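Local coordinates for protein Isomerase/lactonizing enzyme (Agrobacterium fabrum str. C58, PDB 2NQL) that belongs to the mandelate racemase/muconate lactonizing enzyme group of the enolase superfamily and carries a bound sodium ion, its own activity being unassigned, at residues L160-A172 with V189-L201. Sequence-based numbering, arbitrary orientation.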
loop_
_atom_site.group_PDB
_atom_site.type_symbol
_atom_site.label_atom_id
_atom_site.label_comp_id
_atom_site.label_asym_id
_atom_site.label_seq_id
_atom_site.Cartn_x
_atom_site.Cartn_y
_atom_site.Cartn_z
ATOM N N LEU A 160 -10.729 14.275 -23.307
ATOM C CA LEU A 160 -11.569 15.088 -24.183
ATOM C C LEU A 160 -12.389 16.018 -23.298
ATOM O O LEU A 160 -13.567 15.743 -23.043
ATOM C CB LEU A 160 -12.456 14.192 -25.068
ATOM C CG LEU A 160 -11.763 13.233 -26.059
ATOM C CD1 LEU A 160 -12.770 12.270 -26.663
ATOM C CD2 LEU A 160 -10.974 13.970 -27.161
ATOM N N PRO A 161 -11.762 17.116 -22.798
ATOM C CA PRO A 161 -12.459 17.970 -21.847
ATOM C C PRO A 161 -13.431 18.915 -22.548
ATOM O O PRO A 161 -13.200 20.142 -22.627
ATOM C CB PRO A 161 -11.327 18.741 -21.166
ATOM C CG PRO A 161 -10.226 18.787 -22.189
ATOM C CD PRO A 161 -10.390 17.597 -23.080
ATOM N N GLU A 162 -14.514 18.336 -23.059
ATOM C CA GLU A 162 -15.649 19.129 -23.530
ATOM C C GLU A 162 -16.972 18.685 -22.901
ATOM O O GLU A 162 -17.134 17.532 -22.505
ATOM C CB GLU A 162 -15.713 19.130 -25.060
ATOM C CG GLU A 162 -14.680 20.078 -25.740
ATOM C CD GLU A 162 -15.074 21.553 -25.644
ATOM O OE1 GLU A 162 -16.143 21.854 -25.064
ATOM O OE2 GLU A 162 -14.322 22.416 -26.157
ATOM N N ARG A 163 -17.904 19.623 -22.799
ATOM C CA ARG A 163 -19.152 19.406 -22.075
ATOM C C ARG A 163 -20.141 18.520 -22.846
ATOM O O ARG A 163 -20.902 17.761 -22.250
ATOM C CB ARG A 163 -19.780 20.765 -21.726
ATOM C CG ARG A 163 -20.838 20.723 -20.641
ATOM C CD ARG A 163 -21.397 22.137 -20.350
ATOM N NE ARG A 163 -22.145 22.725 -21.481
ATOM C CZ ARG A 163 -21.705 23.726 -22.252
ATOM N NH1 ARG A 163 -20.515 24.262 -22.030
ATOM N NH2 ARG A 163 -22.452 24.203 -23.250
ATOM N N THR A 164 -20.128 18.598 -24.172
ATOM C CA THR A 164 -21.133 17.882 -24.952
ATOM C C THR A 164 -20.490 16.751 -25.734
ATOM O O THR A 164 -19.296 16.809 -26.070
ATOM C CB THR A 164 -21.924 18.798 -25.925
ATOM O OG1 THR A 164 -21.071 19.196 -27.015
ATOM C CG2 THR A 164 -22.476 20.046 -25.197
ATOM N N LEU A 165 -21.284 15.728 -26.039
ATOM C CA LEU A 165 -20.823 14.639 -26.917
ATOM C C LEU A 165 -20.303 15.174 -28.253
ATOM O O LEU A 165 -19.237 14.749 -28.726
ATOM C CB LEU A 165 -21.931 13.603 -27.129
ATOM C CG LEU A 165 -21.684 12.467 -28.124
ATOM C CD1 LEU A 165 -21.888 11.113 -27.483
ATOM C CD2 LEU A 165 -22.623 12.632 -29.314
ATOM N N LYS A 166 -21.052 16.108 -28.849
ATOM C CA LYS A 166 -20.641 16.695 -30.121
ATOM C C LYS A 166 -19.271 17.361 -30.038
ATOM O O LYS A 166 -18.426 17.131 -30.912
ATOM C CB LYS A 166 -21.682 17.677 -30.655
ATOM C CG LYS A 166 -21.871 17.584 -32.164
ATOM C CD LYS A 166 -20.911 18.476 -32.946
ATOM C CE LYS A 166 -21.403 19.911 -32.996
ATOM N NZ LYS A 166 -20.346 20.848 -33.468
ATOM N N ALA A 167 -19.042 18.166 -28.997
ATOM C CA ALA A 167 -17.782 18.929 -28.884
ATOM C C ALA A 167 -16.604 18.016 -28.551
ATOM O O ALA A 167 -15.474 18.263 -28.999
ATOM C CB ALA A 167 -17.908 20.080 -27.863
ATOM N N ARG A 168 -16.878 16.937 -27.815
ATOM C CA ARG A 168 -15.865 15.904 -27.592
ATOM C C ARG A 168 -15.360 15.245 -28.863
ATOM O O ARG A 168 -14.162 14.998 -28.994
ATOM C CB ARG A 168 -16.305 14.862 -26.567
ATOM C CG ARG A 168 -16.363 15.458 -25.151
ATOM C CD ARG A 168 -16.482 14.398 -24.075
ATOM N NE ARG A 168 -17.727 13.629 -24.197
ATOM C CZ ARG A 168 -18.930 14.033 -23.780
ATOM N NH1 ARG A 168 -19.095 15.216 -23.194
ATOM N NH2 ARG A 168 -19.983 13.237 -23.948
ATOM N N GLY A 169 -16.270 14.964 -29.794
ATOM C CA GLY A 169 -15.881 14.409 -31.086
ATOM C C GLY A 169 -15.132 15.414 -31.940
ATOM O O GLY A 169 -14.184 15.064 -32.641
ATOM N N GLU A 170 -15.545 16.674 -31.856
ATOM C CA GLU A 170 -14.861 17.727 -32.596
ATOM C C GLU A 170 -13.447 17.940 -32.084
ATOM O O GLU A 170 -12.526 18.174 -32.869
ATOM C CB GLU A 170 -15.671 19.019 -32.573
ATOM C CG GLU A 170 -17.017 18.878 -33.292
ATOM C CD GLU A 170 -16.933 18.948 -34.815
ATOM O OE1 GLU A 170 -15.835 19.181 -35.378
ATOM O OE2 GLU A 170 -17.991 18.789 -35.457
ATOM N N LEU A 171 -13.275 17.834 -30.769
ATOM C CA LEU A 171 -11.952 17.833 -30.180
ATOM C C LEU A 171 -11.097 16.642 -30.624
ATOM O O LEU A 171 -9.904 16.801 -30.900
ATOM C CB LEU A 171 -12.053 17.944 -28.659
ATOM C CG LEU A 171 -10.833 18.467 -27.904
ATOM C CD1 LEU A 171 -10.375 19.843 -28.417
ATOM C CD2 LEU A 171 -11.200 18.553 -26.438
ATOM N N ALA A 172 -11.703 15.457 -30.724
ATOM C CA ALA A 172 -10.977 14.267 -31.162
ATOM C C ALA A 172 -10.553 14.438 -32.618
ATOM O O ALA A 172 -9.428 14.089 -32.996
ATOM C CB ALA A 172 -11.845 12.978 -30.983
ATOM N N VAL A 189 -17.685 10.326 -18.448
ATOM C CA VAL A 189 -17.893 11.577 -19.206
ATOM C C VAL A 189 -19.123 11.469 -20.132
ATOM O O VAL A 189 -19.810 12.458 -20.400
ATOM C CB VAL A 189 -16.594 11.970 -19.990
ATOM C CG1 VAL A 189 -16.715 13.329 -20.659
ATOM C CG2 VAL A 189 -15.383 11.986 -19.042
ATOM N N ALA A 190 -19.415 10.240 -20.558
ATOM C CA ALA A 190 -20.408 9.933 -21.585
ATOM C C ALA A 190 -21.875 9.886 -21.085
ATOM O O ALA A 190 -22.312 8.873 -20.517
ATOM C CB ALA A 190 -20.029 8.607 -22.229
ATOM N N ASP A 191 -22.628 10.964 -21.328
ATOM C CA ASP A 191 -23.993 11.139 -20.779
ATOM C C ASP A 191 -25.054 10.136 -21.237
ATOM O O ASP A 191 -25.858 9.655 -20.428
ATOM C CB ASP A 191 -24.503 12.559 -21.038
ATOM C CG ASP A 191 -24.191 13.507 -19.898
ATOM O OD1 ASP A 191 -24.421 13.133 -18.725
ATOM O OD2 ASP A 191 -23.719 14.629 -20.178
ATOM N N ASP A 192 -25.057 9.826 -22.532
ATOM C CA ASP A 192 -25.939 8.790 -23.077
ATOM C C ASP A 192 -25.290 7.406 -22.970
ATOM O O ASP A 192 -25.837 6.417 -23.466
ATOM C CB ASP A 192 -26.302 9.098 -24.538
ATOM C CG ASP A 192 -26.774 10.529 -24.739
ATOM O OD1 ASP A 192 -27.979 10.790 -24.518
ATOM O OD2 ASP A 192 -25.939 11.384 -25.120
ATOM N N GLY A 193 -24.124 7.350 -22.324
ATOM C CA GLY A 193 -23.432 6.093 -22.067
ATOM C C GLY A 193 -22.240 5.879 -22.987
ATOM O O GLY A 193 -22.085 6.584 -24.000
ATOM N N PRO A 194 -21.377 4.911 -22.629
ATOM C CA PRO A 194 -20.177 4.569 -23.407
ATOM C C PRO A 194 -20.463 4.085 -24.835
ATOM O O PRO A 194 -19.651 4.338 -25.731
ATOM C CB PRO A 194 -19.526 3.455 -22.579
ATOM C CG PRO A 194 -20.610 2.919 -21.713
ATOM C CD PRO A 194 -21.490 4.088 -21.408
ATOM N N ALA A 195 -21.602 3.416 -25.042
ATOM C CA ALA A 195 -22.007 2.992 -26.377
ATOM C C ALA A 195 -22.282 4.168 -27.303
ATOM O O ALA A 195 -21.821 4.178 -28.441
ATOM C CB ALA A 195 -23.199 2.030 -26.328
ATOM N N ALA A 196 -23.005 5.169 -26.810
ATOM C CA ALA A 196 -23.296 6.342 -27.612
ATOM C C ALA A 196 -22.023 7.159 -27.879
ATOM O O ALA A 196 -21.853 7.687 -28.984
ATOM C CB ALA A 196 -24.352 7.187 -26.954
ATOM N N GLU A 197 -21.126 7.212 -26.889
ATOM C CA GLU A 197 -19.840 7.893 -27.036
ATOM C C GLU A 197 -18.937 7.262 -28.093
ATOM O O GLU A 197 -18.439 7.977 -28.978
ATOM C CB GLU A 197 -19.100 8.030 -25.699
ATOM C CG GLU A 197 -17.938 9.058 -25.722
ATOM C CD GLU A 197 -18.386 10.525 -25.532
ATOM O OE1 GLU A 197 -19.463 10.773 -24.946
ATOM O OE2 GLU A 197 -17.653 11.444 -25.973
ATOM N N ILE A 198 -18.748 5.939 -28.020
ATOM C CA ILE A 198 -17.898 5.237 -28.983
ATOM C C ILE A 198 -18.489 5.246 -30.390
ATOM O O ILE A 198 -17.749 5.382 -31.360
ATOM C CB ILE A 198 -17.482 3.790 -28.533
ATOM C CG1 ILE A 198 -16.273 3.283 -29.347
ATOM C CG2 ILE A 198 -18.671 2.813 -28.577
ATOM C CD1 ILE A 198 -15.550 2.035 -28.782
ATOM N N ALA A 199 -19.820 5.129 -30.478
ATOM C CA ALA A 199 -20.573 5.297 -31.732
ATOM C C ALA A 199 -20.269 6.640 -32.412
ATOM O O ALA A 199 -19.909 6.686 -33.595
ATOM C CB ALA A 199 -22.089 5.174 -31.452
ATOM N N ASN A 200 -20.385 7.722 -31.646
ATOM C CA ASN A 200 -20.037 9.042 -32.147
ATOM C C ASN A 200 -18.585 9.195 -32.576
ATOM O O ASN A 200 -18.310 9.662 -33.684
ATOM C CB ASN A 200 -20.412 10.131 -31.144
ATOM C CG ASN A 200 -20.234 11.522 -31.721
ATOM O OD1 ASN A 200 -20.918 11.899 -32.673
ATOM N ND2 ASN A 200 -19.299 12.280 -31.170
ATOM N N LEU A 201 -17.664 8.789 -31.700
ATOM C CA LEU A 201 -16.242 8.812 -32.003
ATOM C C LEU A 201 -15.886 8.013 -33.258
ATOM O O LEU A 201 -15.181 8.528 -34.133
ATOM C CB LEU A 201 -15.398 8.394 -30.785
ATOM C CG LEU A 201 -15.435 9.396 -29.605
ATOM C CD1 LEU A 201 -14.666 8.858 -28.403
ATOM C CD2 LEU A 201 -14.954 10.820 -29.984
HETATM O O HOH W 1 -18.143 12.160 -28.684
HETATM O O HOH W 2 -18.705 15.034 -32.602
HETATM O O HOH W 3 -22.388 14.584 -22.687
#
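Arg-168 takes hold of Glu-197 side-on, using two nitrogens for the two carboxylate oxygens: NE donates to OE2 at 2.8 Å, and NH2 gives OE1 a nearly straight bond of 2.7 Å (170°). Both oxygens are met on their syn sides. The chain of Glu-197 bends at chi2 (82°), and the two side chains cross at about a right angle while their flat ends, guanidinium and carboxylate, stay 32° apart. Beside the pair, CD1 of Leu-165 lies 3.5 Å from Glu-197 OE1, while its CD2 rests 3.6 Å from CG of Asn-200. At the far end, Leu-201 CD2 packs on Gly-169 CA and Ala-172 CB.

In the TIM-barrel-like domain of the enolase superfamily, this is the packing of consecutive outer helices, 165-177 and 194-205, of neighbouring beta/alpha units of the barrel, with strand 182-186 between them in sequence; their local axes approach to 9.8 Å. Phe-185 of that strand touches both Glu-197 and Leu-201 from the barrel side.

Further partners surround the guanidinium. Glu-162 O accepts from Arg-168 NH1 in the guanidinium plane and so helps position the group, whereas Val-189 O lies over one face and Thr-164 O over the opposite one, each offset toward the rim. One water steadies the carboxylate, donating to Glu-197 OE2 and Leu-165 O and accepting from Asn-200 ND2, while another links Arg-168 NH2 to the poorly ordered Asp-191.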